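Local structure of putative phosphosugar isomerase (Clostridium difficile, 3G68) at residues E210-G215 with Y251-S256; L224-K229 with N313-I318; V277-G280 with N284-A287; A142-Y147 with P317-C322. The protein probably binds phosphosugars through its two SIS domains and may act as an isomerase related to the isomerising part of glutamine-fructose-6-phosphate transaminase. All coordinates share one frame; numbering follows the deposited sequence.

Contact 1 of 4, residues E210-G215 with Y251-S256; sequences EIRIIG and YNAINS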
loop_
_atom_site.group_PDB
_atom_site.type_symbol
_atom_site.label_atom_id
_atom_site.label_comp_id
_atom_site.label_asym_id
_atom_site.label_seq_id
_atom_site.Cartn_x
_atom_site.Cartn_y
_atom_site.Cartn_z
ATOM N N GLU B 210 42.582 40.101 -25.910
ATOM C CA GLU B 210 43.670 39.164 -25.566
ATOM C C GLU B 210 43.348 38.554 -24.237
ATOM O O GLU B 210 42.852 39.252 -23.311
ATOM C CB GLU B 210 45.048 39.839 -25.616
ATOM C CG GLU B 210 45.265 41.027 -24.720
ATOM C CD GLU B 210 45.833 40.676 -23.366
ATOM O OE1 GLU B 210 45.924 39.474 -23.066
ATOM O OE2 GLU B 210 46.201 41.632 -22.591
ATOM N N ILE B 211 43.611 37.264 -24.130
ATOM C CA ILE B 211 43.223 36.506 -22.953
ATOM C C ILE B 211 44.388 35.776 -22.301
ATOM O O ILE B 211 45.294 35.296 -22.972
ATOM C CB ILE B 211 42.170 35.422 -23.350
ATOM C CG1 ILE B 211 40.926 36.043 -24.001
ATOM C CG2 ILE B 211 41.745 34.589 -22.114
ATOM C CD1 ILE B 211 39.996 35.043 -24.697
ATOM N N ARG B 212 44.342 35.670 -20.981
ATOM C CA ARG B 212 45.264 34.851 -20.227
ATOM C C ARG B 212 44.420 33.994 -19.271
ATOM O O ARG B 212 43.403 34.452 -18.786
ATOM C CB ARG B 212 46.296 35.701 -19.468
ATOM C CG ARG B 212 47.268 36.352 -20.412
ATOM C CD ARG B 212 48.381 37.021 -19.635
ATOM N NE ARG B 212 49.309 37.677 -20.538
ATOM C CZ ARG B 212 49.150 38.895 -21.016
ATOM N NH1 ARG B 212 48.113 39.660 -20.656
ATOM N NH2 ARG B 212 50.058 39.381 -21.857
ATOM N N ILE B 213 44.779 32.735 -19.098
ATOM C CA ILE B 213 44.077 31.830 -18.171
ATOM C C ILE B 213 45.091 31.522 -17.070
ATOM O O ILE B 213 46.258 31.239 -17.367
ATOM C CB ILE B 213 43.621 30.515 -18.835
ATOM C CG1 ILE B 213 42.762 30.807 -20.058
ATOM C CG2 ILE B 213 42.836 29.640 -17.824
ATOM C CD1 ILE B 213 42.397 29.531 -20.856
ATOM N N ILE B 214 44.660 31.619 -15.809
ATOM C CA ILE B 214 45.515 31.298 -14.665
ATOM C C ILE B 214 44.875 30.102 -13.961
ATOM O O ILE B 214 43.696 30.181 -13.557
ATOM C CB ILE B 214 45.640 32.471 -13.679
ATOM C CG1 ILE B 214 46.062 33.751 -14.405
ATOM C CG2 ILE B 214 46.595 32.116 -12.534
ATOM C CD1 ILE B 214 46.145 34.943 -13.510
ATOM N N GLY B 215 45.621 28.995 -13.870
ATOM C CA GLY B 215 45.144 27.752 -13.243
ATOM C C GLY B 215 46.032 27.270 -12.103
ATOM O O GLY B 215 47.138 27.768 -11.903
ATOM N N TYR B 251 52.279 39.525 -14.731
ATOM C CA TYR B 251 51.466 40.674 -14.301
ATOM C C TYR B 251 51.889 41.999 -14.953
ATOM O O TYR B 251 51.075 42.920 -15.027
ATOM C CB TYR B 251 51.523 40.858 -12.764
ATOM C CG TYR B 251 52.880 41.238 -12.241
ATOM C CD1 TYR B 251 53.784 40.258 -11.823
ATOM C CD2 TYR B 251 53.282 42.580 -12.182
ATOM C CE1 TYR B 251 55.038 40.598 -11.375
ATOM C CE2 TYR B 251 54.546 42.921 -11.754
ATOM C CZ TYR B 251 55.410 41.924 -11.316
ATOM O OH TYR B 251 56.669 42.241 -10.868
ATOM N N ASN B 252 53.167 42.123 -15.346
ATOM C CA ASN B 252 53.685 43.339 -15.982
ATOM C C ASN B 252 52.925 43.690 -17.247
ATOM O O ASN B 252 52.855 44.856 -17.582
ATOM C CB ASN B 252 55.173 43.222 -16.339
ATOM C CG ASN B 252 56.074 43.199 -15.142
ATOM O OD1 ASN B 252 56.684 42.180 -14.804
ATOM N ND2 ASN B 252 56.136 44.305 -14.463
ATOM N N ALA B 253 52.402 42.685 -17.975
ATOM C CA ALA B 253 51.712 42.928 -19.235
ATOM C C ALA B 253 50.190 43.106 -19.120
ATOM O O ALA B 253 49.529 43.270 -20.146
ATOM C CB ALA B 253 52.032 41.791 -20.254
ATOM N N ILE B 254 49.632 43.142 -17.917
ATOM C CA ILE B 254 48.170 43.268 -17.760
ATOM C C ILE B 254 47.773 44.736 -17.912
ATOM O O ILE B 254 48.423 45.642 -17.329
ATOM C CB ILE B 254 47.697 42.666 -16.427
ATOM C CG1 ILE B 254 48.035 41.162 -16.349
ATOM C CG2 ILE B 254 46.198 42.916 -16.166
ATOM C CD1 ILE B 254 47.480 40.225 -17.473
ATOM N N ASN B 255 46.737 44.983 -18.720
ATOM C CA ASN B 255 46.195 46.335 -18.902
ATOM C C ASN B 255 44.679 46.276 -19.025
ATOM O O ASN B 255 44.096 45.182 -18.925
ATOM C CB ASN B 255 46.886 47.071 -20.057
ATOM C CG ASN B 255 46.743 46.349 -21.349
ATOM O OD1 ASN B 255 45.632 46.104 -21.772
ATOM N ND2 ASN B 255 47.877 45.989 -21.988
ATOM N N SER B 256 44.024 47.424 -19.202
ATOM C CA SER B 256 42.563 47.444 -19.151
ATOM C C SER B 256 41.886 46.690 -20.307
ATOM O O SER B 256 40.669 46.392 -20.258
ATOM C CB SER B 256 42.056 48.888 -19.037
ATOM O OG SER B 256 42.235 49.510 -20.284
HETATM O O HOH W 1 49.229 42.259 -22.621
HETATM O O HOH W 2 45.720 44.096 -23.397
#
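Arg-212 of strand 210-215 meets Ala-253 and Ile-254, on the loop after helix 243-250, through van der Waals contacts. Its chain runs extended from CG to NE and slides past Ile-254 in the opposite direction. The CD1 methyl of Ile-254 thereby reaches the aliphatic CD of Arg-212 at 4.0 Å and its NH1 at 3.3 Å. Ala-253 CB comes to 3.5 Å from Arg-212 NH2, and both methyls approach the guanidinium obliquely. Arginine suits this place because its carbons can lie against isoleucine, Ile-250 of helix 243-250 included, while its charged end reaches the carboxylate and water.

The charged interactions stay within the strand. Glu-210 and Arg-212 stand two residues apart and so share a face of it, and Arg-212 NH1 lies 3.3 Å from Glu-210 OE1 in a salt bridge, with a weak bond to OE2 beside it. OE2 is also tied to Ser-258 OG, which helps to fix the carboxylate.

Polar links between the segments run through water. One water sits in the guanidinium plane at its edge, accepting from Arg-212 NH2 at 3.1 Å and donating to Ala-253 O at 2.7 Å and to Glu-210 OE2. A second donates to Glu-210 OE2 and, at 2.6 Å, to Asn-255 OD1, an oxygen that also receives the backbone N-H of Asp-257.

Such solvated bridges fit a surface loop. This one leads into strand 258-264, the parallel neighbour of 210-215, at the end of the sheet where its strands begin, in the three-layer alpha/beta fold of a SIS domain.

Contact 2 of 4, residues L224-K229 with N313-I318; sequences LEAALK and NFIVPI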
loop_
_atom_site.group_PDB
_atom_site.type_symbol
_atom_site.label_atom_id
_atom_site.label_comp_id
_atom_site.label_asym_id
_atom_site.label_seq_id
_atom_site.Cartn_x
_atom_site.Cartn_y
_atom_site.Cartn_z
ATOM N N LEU B 224 46.621 24.874 -20.273
ATOM C CA LEU B 224 47.275 24.979 -21.573
ATOM C C LEU B 224 46.322 24.628 -22.732
ATOM O O LEU B 224 46.327 25.281 -23.777
ATOM C CB LEU B 224 48.486 24.056 -21.613
ATOM C CG LEU B 224 49.626 24.373 -20.670
ATOM C CD1 LEU B 224 50.753 23.289 -20.856
ATOM C CD2 LEU B 224 50.157 25.794 -20.969
ATOM N N GLU B 225 45.497 23.615 -22.535
ATOM C CA GLU B 225 44.534 23.188 -23.573
ATOM C C GLU B 225 43.458 24.235 -23.790
ATOM O O GLU B 225 43.132 24.555 -24.932
ATOM C CB GLU B 225 43.906 21.838 -23.223
ATOM C CG GLU B 225 42.777 21.390 -24.128
ATOM C CD GLU B 225 43.154 21.245 -25.592
ATOM O OE1 GLU B 225 44.367 21.244 -25.921
ATOM O OE2 GLU B 225 42.201 21.082 -26.399
ATOM N N ALA B 226 42.942 24.780 -22.695
ATOM C CA ALA B 226 41.934 25.846 -22.752
ATOM C C ALA B 226 42.471 27.056 -23.516
ATOM O O ALA B 226 41.797 27.625 -24.363
ATOM C CB ALA B 226 41.503 26.245 -21.324
ATOM N N ALA B 227 43.704 27.419 -23.227
ATOM C CA ALA B 227 44.352 28.534 -23.891
ATOM C C ALA B 227 44.509 28.243 -25.389
ATOM O O ALA B 227 44.171 29.098 -26.205
ATOM C CB ALA B 227 45.698 28.843 -23.229
ATOM N N LEU B 228 44.991 27.062 -25.773
ATOM C CA LEU B 228 45.164 26.737 -27.213
ATOM C C LEU B 228 43.821 26.750 -27.953
ATOM O O LEU B 228 43.743 27.276 -29.055
ATOM C CB LEU B 228 45.836 25.367 -27.415
ATOM C CG LEU B 228 46.009 24.825 -28.833
ATOM C CD1 LEU B 228 46.850 25.810 -29.717
ATOM C CD2 LEU B 228 46.616 23.370 -28.834
ATOM N N LYS B 229 42.770 26.185 -27.360
ATOM C CA LYS B 229 41.469 26.132 -28.069
ATOM C C LYS B 229 40.857 27.522 -28.238
ATOM O O LYS B 229 40.298 27.824 -29.292
ATOM C CB LYS B 229 40.495 25.145 -27.418
ATOM C CG LYS B 229 40.919 23.676 -27.622
ATOM C CD LYS B 229 40.755 23.233 -29.077
ATOM C CE LYS B 229 41.787 22.209 -29.528
ATOM N NZ LYS B 229 41.610 20.905 -28.929
ATOM N N ASN B 313 35.606 18.121 -15.724
ATOM C CA ASN B 313 34.653 19.211 -15.689
ATOM C C ASN B 313 35.205 20.616 -15.836
ATOM O O ASN B 313 34.492 21.466 -16.333
ATOM C CB ASN B 313 33.934 19.229 -14.335
ATOM C CG ASN B 313 33.176 17.943 -14.009
ATOM O OD1 ASN B 313 32.976 17.666 -12.836
ATOM N ND2 ASN B 313 32.728 17.186 -15.019
ATOM N N PHE B 314 36.443 20.879 -15.404
ATOM C CA PHE B 314 36.874 22.280 -15.214
ATOM C C PHE B 314 36.857 23.209 -16.419
ATOM O O PHE B 314 36.422 24.362 -16.297
ATOM C CB PHE B 314 38.240 22.397 -14.521
ATOM C CG PHE B 314 38.201 23.285 -13.333
ATOM C CD1 PHE B 314 37.914 24.632 -13.466
ATOM C CD2 PHE B 314 38.388 22.752 -12.053
ATOM C CE1 PHE B 314 37.853 25.463 -12.325
ATOM C CE2 PHE B 314 38.296 23.544 -10.940
ATOM C CZ PHE B 314 38.017 24.903 -11.074
ATOM N N ILE B 315 37.308 22.729 -17.573
ATOM C CA ILE B 315 37.404 23.589 -18.740
ATOM C C ILE B 315 36.194 23.546 -19.680
ATOM O O ILE B 315 36.197 24.214 -20.714
ATOM C CB ILE B 315 38.741 23.433 -19.514
ATOM C CG1 ILE B 315 38.902 22.075 -20.167
ATOM C CG2 ILE B 315 39.934 23.702 -18.606
ATOM C CD1 ILE B 315 40.092 22.075 -21.153
ATOM N N VAL B 316 35.153 22.794 -19.310
ATOM C CA VAL B 316 33.885 22.786 -20.090
ATOM C C VAL B 316 33.439 24.215 -20.464
ATOM O O VAL B 316 33.135 24.463 -21.634
ATOM C CB VAL B 316 32.760 21.989 -19.363
ATOM C CG1 VAL B 316 31.384 22.192 -20.004
ATOM C CG2 VAL B 316 33.094 20.540 -19.385
ATOM N N PRO B 317 33.375 25.146 -19.485
ATOM C CA PRO B 317 32.992 26.534 -19.815
ATOM C C PRO B 317 33.830 27.218 -20.872
ATOM O O PRO B 317 33.297 27.957 -21.694
ATOM C CB PRO B 317 33.099 27.268 -18.473
ATOM C CG PRO B 317 33.710 26.305 -17.545
ATOM C CD PRO B 317 33.462 24.967 -18.023
ATOM N N ILE B 318 35.137 26.958 -20.859
ATOM C CA ILE B 318 36.045 27.593 -21.786
ATOM C C ILE B 318 35.839 26.974 -23.171
ATOM O O ILE B 318 35.774 27.703 -24.150
ATOM C CB ILE B 318 37.546 27.478 -21.364
ATOM C CG1 ILE B 318 37.774 28.085 -19.980
ATOM C CG2 ILE B 318 38.405 28.220 -22.378
ATOM C CD1 ILE B 318 37.414 29.516 -19.915
#
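A buried, apolar packing contact near the centre of the chain joins Ala-226, on helix 220-234, to Ile-315, in the turn before helix 316-324, and Ile-318, in its first turn. The methyl of Ala-226 is the shared meeting point: Ile-318 CG2 lies 3.8 Å from Ala-226 CB, and Ile-315 CG2 lies 4.0 Å from the same atom. A bare methyl suits this place, since it lets the backbones come close, with 6.2 Å between the CA atoms of Ala-226 and Ile-318. The same methyl also touches Ile-213 of strand 210-215.

Ile-315 carries CG1 between its backbone N and carbonyl carbon (chi1 67°), which leaves CG2 for the alanine while CD1 reaches on to Glu-225. There the two side chains cross at about a right angle, with Ile-315 CD1 4.1 Å from Glu-225 CG. In this beta-alpha-beta crossover, the helix that connects strands 210-215 and 238-242 packs against helix 316-324. The type I beta turn from Asn-313 to Val-316 carries Ile-315.

Glu-225 offers its CG to this apolar patch and turns its carboxylate elsewhere through a bend at chi2 (59°). One helical turn further on, Lys-229 NZ donates to the syn lone pair of Glu-225 OE2 at 2.6 Å, a buried salt bridge. Thr-44 and His-47 of helix 43-59 bond to OE1, and the ammonium also reaches Thr-44 OG1 and Lys-143 O, giving both charges several partners in the interior.

Contact 3 of 4, residues V277-G280 with N284-A287; sequences VLSG and NVFA
Val-285 sets its CG2 branch against both Leu-278 and Ser-279, two successive residues of the last part of helix 271-279. CG2 of Val-285 lies 4.0 Å from Leu-278 CB, an apolar contact with the base of the leucine side chain. On the serine side, Ser-279 OG stands 3.8 Å from Val-285 CB and equally near CG2, a van der Waals approach of a hydroxyl to a branched carbon. The first torsion of Val-285 (-178°) sets CG2 beside its own backbone N, and this branch meets both partners.

The contact closes the second half of a right-handed beta-alpha-beta unit, strand 258-264, helix 271-279, strand 284-289, in which the helix packs on the parallel sheet. A beta-branched valine suits the strand, where its compact side chain also lies on Ile-260 of the neighbouring strand.

Further out, Ser-279 OG is bonded to Ile-275 O, one turn back along its helix, so its polar end is engaged with the helix backbone. Ser-279 OG also takes a weak bond of 3.2 Å from a water that accepts, again weakly, from Val-285 N at 3.3 Å.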
loop_
_atom_site.group_PDB
_atom_site.type_symbol
_atom_site.label_atom_id
_atom_site.label_comp_id
_atom_site.label_asym_id
_atom_site.label_seq_id
_atom_site.Cartn_x
_atom_site.Cartn_y
_atom_site.Cartn_z
ATOM N N VAL B 277 43.740 42.403 -7.013
ATOM C CA VAL B 277 44.801 43.192 -7.666
ATOM C C VAL B 277 44.512 43.334 -9.160
ATOM O O VAL B 277 44.507 44.459 -9.717
ATOM C CB VAL B 277 46.211 42.610 -7.436
ATOM C CG1 VAL B 277 47.275 43.386 -8.231
ATOM C CG2 VAL B 277 46.523 42.603 -5.933
ATOM N N LEU B 278 44.212 42.212 -9.812
ATOM C CA LEU B 278 43.957 42.281 -11.259
ATOM C C LEU B 278 42.712 43.077 -11.607
ATOM O O LEU B 278 42.674 43.720 -12.657
ATOM C CB LEU B 278 43.848 40.878 -11.865
ATOM C CG LEU B 278 45.102 40.028 -11.794
ATOM C CD1 LEU B 278 44.809 38.591 -12.240
ATOM C CD2 LEU B 278 46.197 40.692 -12.629
ATOM N N SER B 279 41.684 43.030 -10.748
ATOM C CA SER B 279 40.425 43.745 -11.016
ATOM C C SER B 279 40.599 45.259 -10.935
ATOM O O SER B 279 39.779 46.010 -11.446
ATOM C CB SER B 279 39.276 43.216 -10.146
ATOM O OG SER B 279 39.052 41.835 -10.438
ATOM N N GLY B 280 41.676 45.696 -10.298
ATOM C CA GLY B 280 42.061 47.093 -10.273
ATOM C C GLY B 280 42.679 47.536 -11.594
ATOM O O GLY B 280 42.722 48.731 -11.843
ATOM N N ASN B 284 37.800 42.883 -16.917
ATOM C CA ASN B 284 37.584 41.597 -17.570
ATOM C C ASN B 284 38.196 40.404 -16.863
ATOM O O ASN B 284 38.866 39.575 -17.504
ATOM C CB ASN B 284 38.123 41.706 -19.012
ATOM C CG ASN B 284 37.615 42.935 -19.707
ATOM O OD1 ASN B 284 36.412 43.195 -19.716
ATOM N ND2 ASN B 284 38.528 43.733 -20.252
ATOM N N VAL B 285 37.972 40.304 -15.543
ATOM C CA VAL B 285 38.439 39.163 -14.750
ATOM C C VAL B 285 37.217 38.238 -14.463
ATOM O O VAL B 285 36.191 38.672 -13.920
ATOM C CB VAL B 285 39.170 39.556 -13.449
ATOM C CG1 VAL B 285 39.653 38.251 -12.760
ATOM C CG2 VAL B 285 40.378 40.488 -13.742
ATOM N N PHE B 286 37.324 36.974 -14.845
ATOM C CA PHE B 286 36.230 35.982 -14.690
ATOM C C PHE B 286 36.782 34.811 -13.893
ATOM O O PHE B 286 37.716 34.169 -14.339
ATOM C CB PHE B 286 35.746 35.468 -16.063
ATOM C CG PHE B 286 35.318 36.557 -17.009
ATOM C CD1 PHE B 286 33.988 36.983 -17.058
ATOM C CD2 PHE B 286 36.228 37.144 -17.866
ATOM C CE1 PHE B 286 33.603 37.983 -17.905
ATOM C CE2 PHE B 286 35.827 38.165 -18.734
ATOM C CZ PHE B 286 34.528 38.576 -18.747
ATOM N N ALA B 287 36.218 34.549 -12.707
ATOM C CA ALA B 287 36.663 33.423 -11.873
ATOM C C ALA B 287 35.688 32.268 -11.979
ATOM O O ALA B 287 34.497 32.464 -11.957
ATOM C CB ALA B 287 36.832 33.856 -10.427
HETATM O O HOH W 3 37.583 42.639 -13.191
#

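Contact 4 of 4, residues A142-Y147 with P317-C322; sequences AKTKGY and PIQLIC
With chi1 at -68° and the chain extended beyond CG, Gln-319 is carried out from helix 316-324 across the side chain of Thr-144. Thr-144, with chi1 at 53°, places its CG2 methyl beside its own backbone N, where the methyl faces the glutamine stem. The two side chains slide past each other in opposite directions. Thr-144 CG2 lies 3.9 Å from Gln-319 CG and 4.0 Å from its CB, while the amide nitrogen NE2 passes 4.0 Å from Thr-144 CB. Threonine serves well here because its methyl gives a small apolar surface immediately before helix 145-165, at the N-cap position, although its side chain makes no capping bond.

Tyr-147, in the first turn of that helix, adds a looser contact: its CD2 stands 4.3 Å from Gln-319 NE2, which approaches the ring obliquely. Its hydroxyl is committed to Asp-222. The amide of Gln-319 is held through both its oxygen and its nitrogen, since OE1 accepts a hydrogen bond from the hydroxyl of Tyr-148 and NE2 donates to a water at 2.7 Å. That water in turn donates to Lys-143 O at 2.8 Å, bridging the segments.

A buried glutamine thus carries two kinds of contact at once: its aliphatic stem packs against the threonine methyl, while its polar end, gripped by tyrosine and water, ties helix 316-324 to the backbone leading into helix 145-165 of the SIS domain.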
loop_
_atom_site.group_PDB
_atom_site.type_symbol
_atom_site.label_atom_id
_atom_site.label_comp_id
_atom_site.label_asym_id
_atom_site.label_seq_id
_atom_site.Cartn_x
_atom_site.Cartn_y
_atom_site.Cartn_z
ATOM N N ALA B 142 38.673 22.079 -33.765
ATOM C CA ALA B 142 38.779 22.404 -32.327
ATOM C C ALA B 142 38.286 21.217 -31.475
ATOM O O ALA B 142 37.185 21.224 -30.964
ATOM C CB ALA B 142 37.992 23.695 -32.025
ATOM N N LYS B 143 39.144 20.213 -31.309
ATOM C CA LYS B 143 38.777 18.955 -30.609
ATOM C C LYS B 143 38.484 19.181 -29.137
ATOM O O LYS B 143 39.253 19.888 -28.449
ATOM C CB LYS B 143 39.898 17.905 -30.696
ATOM C CG LYS B 143 40.418 17.576 -32.112
ATOM C CD LYS B 143 39.431 16.744 -32.885
ATOM C CE LYS B 143 40.066 16.127 -34.126
ATOM N NZ LYS B 143 40.259 17.052 -35.233
ATOM N N THR B 144 37.402 18.550 -28.662
ATOM C CA THR B 144 36.958 18.620 -27.258
ATOM C C THR B 144 36.759 17.210 -26.749
ATOM O O THR B 144 37.483 16.744 -25.873
ATOM C CB THR B 144 35.677 19.482 -27.137
ATOM O OG1 THR B 144 34.682 19.014 -28.036
ATOM C CG2 THR B 144 35.982 20.992 -27.490
ATOM N N LYS B 145 35.770 16.530 -27.300
ATOM C CA LYS B 145 35.499 15.118 -26.991
ATOM C C LYS B 145 36.767 14.263 -26.960
ATOM O O LYS B 145 36.999 13.489 -26.037
ATOM C CB LYS B 145 34.548 14.561 -28.079
ATOM C CG LYS B 145 34.290 13.081 -28.019
ATOM C CD LYS B 145 33.277 12.658 -29.090
ATOM C CE LYS B 145 33.830 12.744 -30.521
ATOM N NZ LYS B 145 32.950 11.951 -31.493
ATOM N N GLY B 146 37.569 14.374 -28.010
ATOM C CA GLY B 146 38.807 13.595 -28.124
ATOM C C GLY B 146 39.831 13.851 -27.034
ATOM O O GLY B 146 40.521 12.924 -26.603
ATOM N N TYR B 147 39.890 15.092 -26.564
ATOM C CA TYR B 147 40.773 15.468 -25.467
ATOM C C TYR B 147 40.347 14.709 -24.197
ATOM O O TYR B 147 41.174 14.026 -23.607
ATOM C CB TYR B 147 40.770 17.002 -25.262
ATOM C CG TYR B 147 41.619 17.488 -24.095
ATOM C CD1 TYR B 147 42.988 17.221 -24.042
ATOM C CD2 TYR B 147 41.054 18.195 -23.029
ATOM C CE1 TYR B 147 43.759 17.660 -22.985
ATOM C CE2 TYR B 147 41.838 18.621 -21.951
ATOM C CZ TYR B 147 43.187 18.358 -21.952
ATOM O OH TYR B 147 43.996 18.797 -20.925
ATOM N N PRO B 317 33.375 25.146 -19.485
ATOM C CA PRO B 317 32.992 26.534 -19.815
ATOM C C PRO B 317 33.830 27.218 -20.872
ATOM O O PRO B 317 33.297 27.957 -21.694
ATOM C CB PRO B 317 33.099 27.268 -18.473
ATOM C CG PRO B 317 33.710 26.305 -17.545
ATOM C CD PRO B 317 33.462 24.967 -18.023
ATOM N N ILE B 318 35.137 26.958 -20.859
ATOM C CA ILE B 318 36.045 27.593 -21.786
ATOM C C ILE B 318 35.839 26.974 -23.171
ATOM O O ILE B 318 35.774 27.703 -24.150
ATOM C CB ILE B 318 37.546 27.478 -21.364
ATOM C CG1 ILE B 318 37.774 28.085 -19.980
ATOM C CG2 ILE B 318 38.405 28.220 -22.378
ATOM C CD1 ILE B 318 37.414 29.516 -19.915
ATOM N N GLN B 319 35.735 25.650 -23.256
ATOM C CA GLN B 319 35.410 25.012 -24.539
ATOM C C GLN B 319 34.088 25.474 -25.069
ATOM O O GLN B 319 33.933 25.605 -26.287
ATOM C CB GLN B 319 35.396 23.490 -24.399
ATOM C CG GLN B 319 36.758 22.897 -24.142
ATOM C CD GLN B 319 36.667 21.533 -23.525
ATOM O OE1 GLN B 319 35.735 21.243 -22.754
ATOM N NE2 GLN B 319 37.631 20.666 -23.854
ATOM N N LEU B 320 33.102 25.724 -24.201
ATOM C CA LEU B 320 31.812 26.218 -24.676
ATOM C C LEU B 320 31.939 27.612 -25.257
ATOM O O LEU B 320 31.253 27.945 -26.249
ATOM C CB LEU B 320 30.684 26.102 -23.642
ATOM C CG LEU B 320 29.291 26.427 -24.149
ATOM C CD1 LEU B 320 28.903 25.570 -25.397
ATOM C CD2 LEU B 320 28.292 26.192 -23.031
ATOM N N ILE B 321 32.806 28.441 -24.657
ATOM C CA ILE B 321 33.108 29.755 -25.208
ATOM C C ILE B 321 33.645 29.590 -26.624
ATOM O O ILE B 321 33.232 30.328 -27.503
ATOM C CB ILE B 321 34.109 30.565 -24.364
ATOM C CG1 ILE B 321 33.434 31.102 -23.108
ATOM C CG2 ILE B 321 34.656 31.769 -25.181
ATOM C CD1 ILE B 321 34.410 31.727 -22.059
ATOM N N CYS B 322 34.517 28.595 -26.831
ATOM C CA CYS B 322 35.085 28.327 -28.160
ATOM C C CYS B 322 34.028 27.978 -29.195
ATOM O O CYS B 322 34.172 28.316 -30.369
ATOM C CB CYS B 322 36.164 27.243 -28.111
ATOM S SG CYS B 322 37.601 27.656 -27.081
HETATM O O HOH W 4 39.592 20.773 -25.768
#

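Contacts 2 and 4 lie buried near the centre of the chain: they share Pro-317 and Ile-318, both use helix 316-324, and meet where Lys-229 NZ approaches Lys-143 O. Contact 3 is buried too, but far out, and contact 1 alone is at the surface. Contact 2 is purely apolar between its segments, whereas contact 4 combines methyl packing with an amide and a bridging water. Contacts 1 and 3 lie on the same parallel sheet, with Ile-214 and Ile-254 of contact 1 touching Leu-278 of contact 3. Contact 1 joins charges and ordered waters; contact 3 is mostly apolar, with one weakly held water. Ile-213 of contact 1 packs on Ala-226, linking the strand to the helix packing of contact 2.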